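Local coordinates for protein pectate lyase (Bacillus subtilis, PDB 5AMV) that cleaves polygalacturonate by calcium-dependent elimination, releasing oligosaccharides that carry an unsaturated sugar at their non-reducing ends, at residues 5-10 and 23-28; 42-47 and 54-59; 62-67 and 121-126; 143-148 and 152-157; 186-189 and 195-198. All coordinates share one frame; numbering follows the deposited sequence.

Overall arrangement
How a parallel beta-helix is filled and flanked can be followed through these five contacts. Contacts 4 and 5 are successive layers of the same interior, their centres about 5 Å apart; strands 144-147 and 186-189 are neighbours on one face, 152-155 and 194-197 on another. Contact 3 adds an edge strand of the first of these faces, and contact 2, with its centre about 11 Å from that of contact 3, brings in helix 38-45. Contact 1 lies outside, its segments resting on Ile55 of contact 2 and Ile153 of contact 4. Calcium lies closest to contact 5, about 9 Å from the side chain of Ile186; contact 1 is remote from the annotated sites.

Contact 1: residues 5-10 and 23-28; sequences HQTLGS and GGSKAS
One water ties the two segments together: it donates to Ala27 O at 2.7 Å and is hydrogen-bonded to His5 NE2 at 2.8 Å, lying in the plane of the imidazole at its edge. The other ring nitrogen, ND1, is hydrogen-bonded to Asp2, so the ring is held from two points of its rim. Next to NE2, His5 CD2 lies 3.3 Å from Ser25 O, near the ring plane. This placement follows from CG lying beside the backbone N of His5 (chi1 -69°), which brings the ring edge up to Ser25 O and to the water on Ala27 O. Further along, Ser25 wedges in between backbone and methyl: its CB sits 3.3 Å from His5 O, and its OG is 3.3 Å from Thr7 CG2. The hydroxyl is hydrogen-bonded to Thr22 O, just before its own segment. The shape presented to His5 is set by a type I beta turn from Gly24 to Ala27, closed by Ala27 N to Gly24 O at 2.8 Å. Direct hydrogen bonds do not link the segments; water and close contacts join two segments of the irregular N-terminal region, laid along the outside of a parallel beta-helix.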
# COMPACT_ATOMS: atom_id res chain seq x y z
N HIS A 5 -19.99 -9.65 7.90
CA HIS A 5 -19.81 -10.49 9.11
C HIS A 5 -18.73 -11.58 8.95
O HIS A 5 -18.41 -12.28 9.90
CB HIS A 5 -21.13 -11.11 9.59
CG HIS A 5 -22.10 -10.11 10.15
ND1 HIS A 5 -22.98 -9.40 9.36
CD2 HIS A 5 -22.31 -9.69 11.41
CE1 HIS A 5 -23.69 -8.58 10.11
NE2 HIS A 5 -23.30 -8.74 11.37
N GLN A 6 -18.16 -11.69 7.76
CA GLN A 6 -17.11 -12.66 7.46
C GLN A 6 -15.79 -12.32 8.14
O GLN A 6 -15.49 -11.15 8.40
CB GLN A 6 -16.95 -12.82 5.96
CG GLN A 6 -18.03 -13.70 5.34
CD GLN A 6 -18.03 -13.63 3.84
OE1 GLN A 6 -17.03 -13.30 3.21
NE2 GLN A 6 -19.18 -13.91 3.25
N THR A 7 -15.03 -13.35 8.47
CA THR A 7 -13.77 -13.17 9.19
C THR A 7 -12.67 -13.91 8.46
O THR A 7 -12.95 -14.74 7.59
CB THR A 7 -13.85 -13.68 10.62
OG1 THR A 7 -14.19 -15.06 10.61
CG2 THR A 7 -14.91 -12.88 11.47
N LEU A 8 -11.42 -13.60 8.82
CA LEU A 8 -10.26 -14.25 8.19
C LEU A 8 -10.20 -15.70 8.65
O LEU A 8 -10.28 -15.99 9.85
CB LEU A 8 -8.99 -13.51 8.61
CG LEU A 8 -7.65 -14.03 8.09
CD1 LEU A 8 -7.65 -13.91 6.53
CD2 LEU A 8 -6.53 -13.25 8.70
N GLY A 9 -10.00 -16.61 7.70
CA GLY A 9 -9.98 -18.05 8.04
C GLY A 9 -8.79 -18.33 8.94
O GLY A 9 -7.76 -17.65 8.87
N SER A 10 -8.91 -19.36 9.78
CA SER A 10 -7.92 -19.65 10.83
C SER A 10 -6.54 -20.09 10.34
O SER A 10 -5.56 -20.09 11.13
CB SER A 10 -8.49 -20.71 11.79
OG SER A 10 -8.72 -21.91 11.07
N GLY A 23 -12.25 -8.55 12.89
CA GLY A 23 -12.76 -7.20 12.63
C GLY A 23 -13.99 -6.90 13.48
O GLY A 23 -13.99 -7.18 14.70
N GLY A 24 -15.04 -6.37 12.84
CA GLY A 24 -16.28 -5.99 13.55
C GLY A 24 -17.41 -7.02 13.47
O GLY A 24 -18.59 -6.67 13.66
N SER A 25 -17.06 -8.28 13.21
CA SER A 25 -18.05 -9.33 12.99
C SER A 25 -19.03 -9.52 14.15
O SER A 25 -20.16 -9.93 13.94
CB SER A 25 -17.39 -10.66 12.64
OG SER A 25 -16.49 -11.05 13.65
N LYS A 26 -18.59 -9.18 15.35
CA LYS A 26 -19.47 -9.28 16.52
C LYS A 26 -20.34 -8.03 16.71
O LYS A 26 -21.03 -7.93 17.73
CB LYS A 26 -18.65 -9.57 17.79
CG LYS A 26 -17.96 -10.95 17.79
CD LYS A 26 -17.20 -11.17 19.11
CE LYS A 26 -16.55 -12.57 19.23
NZ LYS A 26 -15.56 -12.91 18.15
N ALA A 27 -20.32 -7.07 15.77
CA ALA A 27 -21.09 -5.82 15.93
C ALA A 27 -22.57 -6.07 16.27
O ALA A 27 -23.22 -6.92 15.68
CB ALA A 27 -21.02 -4.96 14.66
N SER A 28 -23.10 -5.29 17.22
CA SER A 28 -24.53 -5.27 17.43
C SER A 28 -25.20 -4.56 16.25
O SER A 28 -24.55 -3.84 15.49
CB SER A 28 -24.84 -4.50 18.71
OG SER A 28 -24.51 -3.13 18.56
O HOH W 1 -24.58 -7.31 13.36

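Contact 2: residues 42-47 and 54-59; sequences VSALGK and KIIYIK
Ile56 pushes its end methyl against helix 38-45, and there the fit is close: Ile56 CD1 lies 3.5 Å from Leu45 CD2, tighter than usual for two carbons, and 3.8 Å from Ala44 CB. The side chains of Leu45 and Ile56 run at about a right angle, so a branch of one meets the end of the other. Ala44 comes differently, its methyl lying alongside the last two carbons of Ile56, with CG1 3.9 Å from Ala44 CB. In Ile56 the CG1 branch stands beside the backbone N (chi1 -63°) and then runs out extended, which carries CD1 to the helix. Strand 32-35, helix 38-45 and strand 54-58 follow one another in a beta-alpha-beta unit, the two strands pairing in parallel; the helix packs over the end of the coil, consistent with the N-terminal cap usual in pectate lyase beta-helices. Val35 touches both Ala44 and Ile56 and extends this apolar patch. Toward Lys54 the packing slackens. The lysine methylenes merely pass the helix carbonyls, CD 3.9 Å from Ala44 O and CE 4.3 Å from Leu45 O; Leu45 O is hydrogen-bonded to Asn50 ND2. The chain bends twice near its end, and the ammonium group is hydrogen-bonded to Asn50 O, Thr52 O and Thr129 OG1, so a buried charge has several oxygens about it. Beyond, the helix ends at Leu45; Gly46, with positive phi, leaves it, though its N still reaches Val42 O at 3.0 Å. Gly46 and Lys47 are exposed to solvent.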
# COMPACT_ATOMS: atom_id res chain seq x y z
N VAL A 42 -16.69 9.36 8.74
CA VAL A 42 -16.06 9.90 9.94
C VAL A 42 -16.95 9.60 11.19
O VAL A 42 -16.47 9.13 12.26
CB VAL A 42 -15.80 11.42 9.71
CG1 VAL A 42 -15.53 12.17 11.04
CG2 VAL A 42 -14.64 11.59 8.68
N SER A 43 -18.25 9.85 11.04
CA SER A 43 -19.24 9.52 12.08
C SER A 43 -19.21 8.04 12.50
O SER A 43 -19.16 7.72 13.71
CB SER A 43 -20.63 9.88 11.58
OG SER A 43 -20.74 11.28 11.42
N ALA A 44 -19.25 7.14 11.52
CA ALA A 44 -19.26 5.68 11.80
C ALA A 44 -17.96 5.23 12.50
O ALA A 44 -18.01 4.40 13.43
CB ALA A 44 -19.50 4.81 10.52
N LEU A 45 -16.82 5.73 12.04
CA LEU A 45 -15.53 5.36 12.66
C LEU A 45 -15.41 5.87 14.11
O LEU A 45 -14.90 5.17 14.99
CB LEU A 45 -14.32 5.88 11.85
CG LEU A 45 -14.18 5.38 10.43
CD1 LEU A 45 -13.12 6.22 9.66
CD2 LEU A 45 -13.84 3.85 10.39
N GLY A 46 -15.86 7.09 14.35
CA GLY A 46 -15.66 7.71 15.66
C GLY A 46 -14.18 7.88 16.00
O GLY A 46 -13.32 7.98 15.11
N LYS A 47 -13.89 7.91 17.30
CA LYS A 47 -12.53 8.21 17.77
C LYS A 47 -11.58 7.06 17.46
O LYS A 47 -12.04 5.92 17.34
CB LYS A 47 -12.53 8.45 19.28
CG LYS A 47 -13.22 9.74 19.73
CD LYS A 47 -13.33 9.74 21.24
CE LYS A 47 -13.93 11.05 21.74
NZ LYS A 47 -14.76 10.78 22.95
N LYS A 54 -17.69 -2.95 15.10
CA LYS A 54 -18.52 -2.23 14.13
C LYS A 54 -18.35 -2.71 12.69
O LYS A 54 -17.26 -3.13 12.29
CB LYS A 54 -18.20 -0.73 14.22
CG LYS A 54 -16.81 -0.38 13.69
CD LYS A 54 -16.27 0.96 14.12
CE LYS A 54 -15.82 0.96 15.57
NZ LYS A 54 -14.76 -0.12 15.89
N ILE A 55 -19.42 -2.66 11.90
CA ILE A 55 -19.37 -2.99 10.50
C ILE A 55 -19.78 -1.73 9.75
O ILE A 55 -20.78 -1.09 10.11
CB ILE A 55 -20.31 -4.16 10.17
CG1 ILE A 55 -19.84 -5.41 10.88
CG2 ILE A 55 -20.38 -4.42 8.63
CD1 ILE A 55 -20.84 -6.52 10.97
N ILE A 56 -19.01 -1.40 8.72
CA ILE A 56 -19.26 -0.20 7.93
C ILE A 56 -19.30 -0.59 6.48
O ILE A 56 -18.29 -1.04 5.95
CB ILE A 56 -18.14 0.85 8.13
CG1 ILE A 56 -18.10 1.31 9.59
CG2 ILE A 56 -18.32 2.07 7.16
CD1 ILE A 56 -16.87 2.16 9.93
N TYR A 57 -20.48 -0.42 5.85
CA TYR A 57 -20.66 -0.65 4.42
C TYR A 57 -20.40 0.65 3.67
O TYR A 57 -21.00 1.66 3.99
CB TYR A 57 -22.11 -1.08 4.10
CG TYR A 57 -22.37 -2.49 4.57
CD1 TYR A 57 -21.88 -3.57 3.83
CD2 TYR A 57 -23.05 -2.74 5.77
CE1 TYR A 57 -22.09 -4.91 4.28
CE2 TYR A 57 -23.27 -4.04 6.20
CZ TYR A 57 -22.78 -5.11 5.46
OH TYR A 57 -23.01 -6.38 5.95
N ILE A 58 -19.54 0.61 2.65
CA ILE A 58 -19.33 1.77 1.79
C ILE A 58 -20.28 1.68 0.61
O ILE A 58 -20.23 0.71 -0.19
CB ILE A 58 -17.84 1.92 1.33
CG1 ILE A 58 -17.01 2.07 2.63
CG2 ILE A 58 -17.69 3.08 0.28
CD1 ILE A 58 -15.77 2.91 2.57
N LYS A 59 -21.15 2.69 0.50
CA LYS A 59 -22.10 2.75 -0.58
C LYS A 59 -21.70 3.81 -1.62
O LYS A 59 -21.72 5.03 -1.32
CB LYS A 59 -23.49 3.05 0.04
CG LYS A 59 -24.57 3.23 -0.97
CD LYS A 59 -25.92 3.48 -0.29
CE LYS A 59 -27.01 3.46 -1.35
NZ LYS A 59 -28.31 3.88 -0.72

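Contact 3: residues 62-67 and 121-126; sequences IDMNVD and VMVDIP
An Asx turn at the end of strand 61-63 presents Met64 and Asn65 to Val121 and Val123, at the point where helix 105-121 gives way to strand 122-124. The turn is made by Asp63 OD1, which accepts from Asn65 N at 3.0 Å; the N-H comes in from above the carboxylate, 45° out of its plane, and the bond is bent to 143°. Asn65 is in turn the centre of an inverse gamma turn. Its amide lies obliquely across the isopropyl group of Val121, whose CG1 is 3.2 Å from Asn65 OD1 and 3.8 Å from Asn65 ND2. The carbonyl oxygen is nevertheless satisfied in this buried place, being hydrogen-bonded to Tyr78 OH and Gln117 NE2, two bonds that restrain rotation of the amide. Strand 122-124 is an edge strand of a four-stranded parallel face of the beta-helix that continues through 144-147 and 186-189 to 226-229 at the other edge; the contact joins the turn after strand 61-63 to this strand and to the helix-strand junction at Val121. Met64 gets there by folding: CG, SD and CE each turn in the same sense (chi2 -65°), which brings CE to 3.8 Å from Val123 CG1 of the strand and 4.0 Å from Val121 O at the end of the helix. Arg38 touches Met64 and Leu45 touches Val123, both from helix 38-45. Calcium lies about 12 Å from the side chain of Val121.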
# COMPACT_ATOMS: atom_id res chain seq x y z
N ILE A 62 -16.95 7.57 -2.20
CA ILE A 62 -16.67 8.53 -1.12
C ILE A 62 -15.40 9.30 -1.49
O ILE A 62 -14.27 8.77 -1.41
CB ILE A 62 -16.54 7.83 0.27
CG1 ILE A 62 -17.88 7.14 0.59
CG2 ILE A 62 -16.13 8.88 1.36
CD1 ILE A 62 -17.96 6.53 2.00
N ASP A 63 -15.61 10.54 -1.94
CA ASP A 63 -14.53 11.48 -2.16
C ASP A 63 -14.15 12.10 -0.82
O ASP A 63 -15.01 12.68 -0.11
CB ASP A 63 -14.99 12.52 -3.23
CG ASP A 63 -13.94 13.58 -3.54
OD1 ASP A 63 -12.79 13.53 -3.04
OD2 ASP A 63 -14.27 14.46 -4.38
N MET A 64 -12.88 11.93 -0.44
CA MET A 64 -12.37 12.43 0.84
C MET A 64 -11.89 13.87 0.77
O MET A 64 -11.72 14.51 1.81
CB MET A 64 -11.28 11.50 1.38
CG MET A 64 -11.84 10.10 1.74
SD MET A 64 -13.04 10.15 3.10
CE MET A 64 -11.96 10.48 4.52
N ASN A 65 -11.65 14.37 -0.44
CA ASN A 65 -11.25 15.81 -0.58
C ASN A 65 -12.51 16.67 -0.66
O ASN A 65 -12.80 17.28 -1.68
CB ASN A 65 -10.39 15.98 -1.82
CG ASN A 65 -8.95 15.53 -1.57
OD1 ASN A 65 -8.23 16.19 -0.81
ND2 ASN A 65 -8.52 14.44 -2.22
N VAL A 66 -13.23 16.72 0.46
CA VAL A 66 -14.49 17.51 0.54
C VAL A 66 -14.58 18.18 1.89
O VAL A 66 -13.96 17.73 2.90
CB VAL A 66 -15.75 16.66 0.28
CG1 VAL A 66 -15.77 16.10 -1.16
CG2 VAL A 66 -15.86 15.54 1.25
N ASP A 67 -15.35 19.27 1.92
CA ASP A 67 -15.53 19.97 3.18
C ASP A 67 -16.71 19.43 4.02
O ASP A 67 -17.28 18.37 3.72
CB ASP A 67 -15.59 21.49 2.92
CG ASP A 67 -16.86 21.93 2.18
OD1 ASP A 67 -17.87 21.20 2.13
OD2 ASP A 67 -16.82 23.05 1.61
N VAL A 121 -8.16 14.14 4.32
CA VAL A 121 -8.06 12.87 3.60
C VAL A 121 -7.66 11.65 4.41
O VAL A 121 -7.95 10.52 3.99
CB VAL A 121 -7.08 12.96 2.41
CG1 VAL A 121 -7.51 14.05 1.41
CG2 VAL A 121 -5.63 13.16 2.87
N MET A 122 -6.98 11.86 5.55
CA MET A 122 -6.52 10.76 6.36
C MET A 122 -7.51 10.49 7.49
O MET A 122 -7.88 11.39 8.20
CB MET A 122 -5.12 11.04 6.90
CG MET A 122 -4.38 9.75 7.27
SD MET A 122 -2.68 10.09 7.74
CE MET A 122 -2.01 10.83 6.29
N VAL A 123 -7.92 9.22 7.64
CA VAL A 123 -8.77 8.83 8.79
C VAL A 123 -8.20 7.59 9.44
O VAL A 123 -7.69 6.68 8.72
CB VAL A 123 -10.26 8.59 8.41
CG1 VAL A 123 -10.92 9.93 8.10
CG2 VAL A 123 -10.38 7.54 7.22
N ASP A 124 -8.28 7.52 10.77
CA ASP A 124 -7.83 6.35 11.52
C ASP A 124 -8.95 5.34 11.66
O ASP A 124 -10.10 5.69 11.98
CB ASP A 124 -7.30 6.71 12.90
CG ASP A 124 -6.02 7.58 12.85
OD1 ASP A 124 -5.28 7.65 11.82
OD2 ASP A 124 -5.73 8.23 13.86
N ILE A 125 -8.59 4.09 11.42
CA ILE A 125 -9.53 2.99 11.56
C ILE A 125 -9.34 2.37 12.96
O ILE A 125 -8.26 1.82 13.25
CB ILE A 125 -9.34 1.90 10.48
CG1 ILE A 125 -9.13 2.54 9.08
CG2 ILE A 125 -10.53 0.90 10.55
CD1 ILE A 125 -10.28 3.53 8.58
N PRO A 126 -10.36 2.49 13.83
CA PRO A 126 -10.18 1.97 15.19
C PRO A 126 -10.31 0.46 15.23
O PRO A 126 -10.67 -0.20 14.23
CB PRO A 126 -11.35 2.62 15.95
CG PRO A 126 -12.46 2.71 14.93
CD PRO A 126 -11.75 2.96 13.59

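Contact 4: residues 143-148 and 152-157; sequences GNFQIK and VIIRNI
Ile147 faces Val152 and Ile154 across the inside of the coil, and its side chain meets them one branch at a time. At CB, directed toward strand 152-155, the chain forks. The CG2 branch, opposite the backbone N, goes straight to Val152, touching its CG2 at 3.8 Å and its CB at 4.1 Å. The other branch starts at CG1, beside the backbone N (chi1 -51°), and is a spacer that puts the tip further along the partner strand. That tip, CD1, settles between two residues, 4.0 Å from Val152 CG1 and 4.3 Å from Ile154 CG1. Both methyls of Val152 are thus engaged, one by each branch of the isoleucine, the two side chains lying askew to each other. Phe145, two residues earlier, makes a lighter contact: Ile154 CD1 comes up to the rim of its ring, near the ring plane, at 4.3 Å from Phe145 CD2. The ring also meets Phe159 edge-to-face.

No hydrogen bond crosses the gap: the strand axes, 10.1 Å apart at closest, are too far apart for backbone pairing, although the strands run roughly antiparallel (155°). Such spacing is that of two faces of a parallel beta-helix filled by aliphatic and aromatic side chains, with the chain turning back between the two strands within a few residues. On one face strand 144-147 lies between 122-124 and 186-189; on the other, strand 152-155 is flanked by 129-133 and 194-197.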
# COMPACT_ATOMS: atom_id res chain seq x y z
N GLY A 143 -8.63 9.32 -0.40
CA GLY A 143 -8.48 9.02 1.02
C GLY A 143 -7.27 8.15 1.36
O GLY A 143 -6.76 7.40 0.52
N ASN A 144 -6.85 8.26 2.61
CA ASN A 144 -5.77 7.43 3.15
C ASN A 144 -6.30 6.87 4.44
O ASN A 144 -6.49 7.62 5.41
CB ASN A 144 -4.53 8.31 3.37
CG ASN A 144 -3.30 7.55 3.93
OD1 ASN A 144 -3.35 6.37 4.38
ND2 ASN A 144 -2.21 8.22 3.88
N PHE A 145 -6.61 5.57 4.47
CA PHE A 145 -7.01 4.91 5.72
C PHE A 145 -5.74 4.58 6.51
O PHE A 145 -4.84 3.97 5.95
CB PHE A 145 -7.77 3.60 5.47
CG PHE A 145 -9.20 3.75 5.01
CD1 PHE A 145 -9.75 5.00 4.69
CD2 PHE A 145 -9.97 2.59 4.80
CE1 PHE A 145 -11.10 5.11 4.22
CE2 PHE A 145 -11.30 2.68 4.35
CZ PHE A 145 -11.85 3.93 4.05
N GLN A 146 -5.66 5.00 7.78
CA GLN A 146 -4.50 4.62 8.61
C GLN A 146 -4.96 3.62 9.67
O GLN A 146 -6.00 3.83 10.29
CB GLN A 146 -3.87 5.87 9.29
CG GLN A 146 -2.70 5.43 10.15
CD GLN A 146 -1.83 6.55 10.69
OE1 GLN A 146 -0.60 6.53 10.49
NE2 GLN A 146 -2.43 7.51 11.42
N ILE A 147 -4.23 2.53 9.83
CA ILE A 147 -4.59 1.53 10.82
C ILE A 147 -3.45 1.42 11.83
O ILE A 147 -2.38 0.90 11.50
CB ILE A 147 -4.95 0.12 10.20
CG1 ILE A 147 -5.98 0.27 9.07
CG2 ILE A 147 -5.44 -0.81 11.32
CD1 ILE A 147 -6.04 -0.99 8.11
N LYS A 148 -3.68 1.92 13.05
CA LYS A 148 -2.71 1.80 14.14
C LYS A 148 -3.20 0.79 15.17
O LYS A 148 -2.47 0.44 16.10
CB LYS A 148 -2.53 3.16 14.87
CG LYS A 148 -2.23 4.30 13.92
CD LYS A 148 -1.87 5.64 14.65
CE LYS A 148 -3.07 6.22 15.40
NZ LYS A 148 -2.69 7.44 16.21
N VAL A 152 -8.71 -5.58 12.22
CA VAL A 152 -9.38 -4.75 11.23
C VAL A 152 -9.46 -5.47 9.91
O VAL A 152 -8.46 -6.06 9.44
CB VAL A 152 -8.66 -3.35 11.05
CG1 VAL A 152 -9.26 -2.57 9.87
CG2 VAL A 152 -8.74 -2.50 12.35
N ILE A 153 -10.64 -5.39 9.28
CA ILE A 153 -10.88 -6.03 7.99
C ILE A 153 -11.30 -4.96 6.98
O ILE A 153 -12.19 -4.20 7.27
CB ILE A 153 -11.97 -7.12 8.11
CG1 ILE A 153 -11.47 -8.26 9.02
CG2 ILE A 153 -12.38 -7.64 6.75
CD1 ILE A 153 -12.57 -9.28 9.34
N ILE A 154 -10.65 -4.94 5.80
CA ILE A 154 -11.01 -4.01 4.72
C ILE A 154 -11.18 -4.85 3.44
O ILE A 154 -10.22 -5.50 3.01
CB ILE A 154 -9.88 -2.98 4.46
CG1 ILE A 154 -9.43 -2.26 5.77
CG2 ILE A 154 -10.30 -2.01 3.33
CD1 ILE A 154 -10.48 -1.41 6.43
N ARG A 155 -12.37 -4.84 2.82
CA ARG A 155 -12.66 -5.68 1.66
C ARG A 155 -13.55 -4.99 0.62
O ARG A 155 -14.44 -4.22 0.98
CB ARG A 155 -13.34 -7.02 2.05
CG ARG A 155 -12.56 -7.80 3.13
CD ARG A 155 -13.26 -9.10 3.59
NE ARG A 155 -13.24 -10.10 2.52
CZ ARG A 155 -13.96 -11.22 2.55
NH1 ARG A 155 -14.79 -11.47 3.55
NH2 ARG A 155 -13.87 -12.08 1.54
N ASN A 156 -13.35 -5.38 -0.62
CA ASN A 156 -14.28 -5.11 -1.72
C ASN A 156 -14.48 -3.62 -2.01
O ASN A 156 -15.59 -3.17 -2.34
CB ASN A 156 -15.65 -5.77 -1.46
CG ASN A 156 -16.48 -5.85 -2.72
OD1 ASN A 156 -15.97 -6.23 -3.77
ND2 ASN A 156 -17.78 -5.57 -2.60
N ILE A 157 -13.37 -2.87 -1.89
CA ILE A 157 -13.38 -1.42 -2.16
C ILE A 157 -12.27 -1.09 -3.15
O ILE A 157 -11.17 -1.60 -3.04
CB ILE A 157 -13.13 -0.60 -0.86
CG1 ILE A 157 -14.27 -0.78 0.15
CG2 ILE A 157 -12.93 0.93 -1.15
CD1 ILE A 157 -13.76 -0.66 1.61

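Contact 5: residues 186-189 and 195-198; sequences ITIN and WIDH
Ile196 CD1 is the hub of the contact, lying 4.0 Å from Ile186 CD1 and 4.0 Å from Ile188 CD1. It comes in between these two end methyls, which do not touch each other, and meets each tip to tip; Ile196 CG2 adds a touch at 4.1 Å to Ile186 CD1. In each isoleucine, CG1 stands beside the backbone N and the chain then runs on extended (chi2 165° in Ile196), carrying the end methyl inward. Around this first shell, Phe201 packs against Ile186 and Ile196, while Ile235 and Met237 press on Ile188. The strands are held on their own faces: 186-189 lies between 144-147 and 226-229, and 194-197 is paired with 152-155 and 235-245, as in successive turns of a parallel beta-helix. Farther out the polar groups begin. On one side Thr187 OG1 is hydrogen-bonded to Asp184, a calcium ligand, and thus belongs to the second shell of the metal site. On the other, Asp197 OD2 accepts from His198 ND1 at 2.7 Å, nearly straight (165°) and in the imidazole plane but from above the carboxylate (39° out of its plane), and also forms a salt bridge with Arg155; OD1 is hydrogen-bonded to Ser238. The interior meeting is wholly apolar, with polarity kept to the outer sides of the strands, where the guanidinium and N-H donors would be expected to favour the ionised form of the buried Asp197.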
# COMPACT_ATOMS: atom_id res chain seq x y z
N ILE A 186 -3.81 2.82 1.98
CA ILE A 186 -3.92 2.26 3.33
C ILE A 186 -2.50 2.22 3.94
O ILE A 186 -1.56 1.70 3.32
CB ILE A 186 -4.48 0.81 3.32
CG1 ILE A 186 -5.88 0.78 2.71
CG2 ILE A 186 -4.50 0.21 4.77
CD1 ILE A 186 -6.40 -0.65 2.47
N THR A 187 -2.38 2.83 5.13
CA THR A 187 -1.13 2.88 5.84
C THR A 187 -1.31 2.07 7.13
O THR A 187 -2.07 2.47 8.00
CB THR A 187 -0.76 4.36 6.21
OG1 THR A 187 -0.75 5.21 5.05
CG2 THR A 187 0.60 4.38 6.89
N ILE A 188 -0.59 0.95 7.28
CA ILE A 188 -0.62 0.19 8.54
C ILE A 188 0.52 0.65 9.39
O ILE A 188 1.68 0.38 9.07
CB ILE A 188 -0.57 -1.33 8.30
CG1 ILE A 188 -1.64 -1.71 7.27
CG2 ILE A 188 -0.74 -2.09 9.63
CD1 ILE A 188 -1.62 -3.24 6.85
N ASN A 189 0.22 1.45 10.42
CA ASN A 189 1.25 2.09 11.20
C ASN A 189 1.15 1.53 12.63
O ASN A 189 0.41 2.05 13.43
CB ASN A 189 1.03 3.62 11.14
CG ASN A 189 1.89 4.38 12.09
OD1 ASN A 189 2.88 3.86 12.63
ND2 ASN A 189 1.55 5.66 12.30
N TRP A 195 -6.69 -7.78 7.84
CA TRP A 195 -6.98 -8.45 6.59
C TRP A 195 -7.43 -7.44 5.56
O TRP A 195 -8.43 -6.77 5.77
CB TRP A 195 -8.09 -9.51 6.78
CG TRP A 195 -8.34 -10.42 5.59
CD1 TRP A 195 -7.46 -10.79 4.61
CD2 TRP A 195 -9.54 -11.18 5.36
NE1 TRP A 195 -8.06 -11.71 3.74
CE2 TRP A 195 -9.34 -11.95 4.18
CE3 TRP A 195 -10.78 -11.25 6.02
CZ2 TRP A 195 -10.33 -12.80 3.67
CZ3 TRP A 195 -11.79 -12.08 5.49
CH2 TRP A 195 -11.55 -12.86 4.33
N ILE A 196 -6.69 -7.37 4.45
CA ILE A 196 -7.07 -6.53 3.29
C ILE A 196 -7.34 -7.48 2.16
O ILE A 196 -6.42 -8.17 1.70
CB ILE A 196 -5.97 -5.53 2.91
CG1 ILE A 196 -5.68 -4.58 4.10
CG2 ILE A 196 -6.39 -4.71 1.63
CD1 ILE A 196 -4.39 -3.77 3.97
N ASP A 197 -8.59 -7.53 1.70
CA ASP A 197 -8.95 -8.61 0.75
C ASP A 197 -9.89 -8.09 -0.34
O ASP A 197 -10.81 -7.31 -0.05
CB ASP A 197 -9.53 -9.80 1.52
CG ASP A 197 -10.16 -10.85 0.59
OD1 ASP A 197 -9.44 -11.77 0.14
OD2 ASP A 197 -11.38 -10.76 0.35
N HIS A 198 -9.64 -8.49 -1.59
CA HIS A 198 -10.54 -8.12 -2.69
C HIS A 198 -10.74 -6.61 -2.82
O HIS A 198 -11.87 -6.15 -3.08
CB HIS A 198 -11.88 -8.86 -2.61
CG HIS A 198 -11.83 -10.29 -3.10
ND1 HIS A 198 -11.71 -11.35 -2.23
CD2 HIS A 198 -11.88 -10.82 -4.34
CE1 HIS A 198 -11.65 -12.48 -2.91
NE2 HIS A 198 -11.76 -12.19 -4.20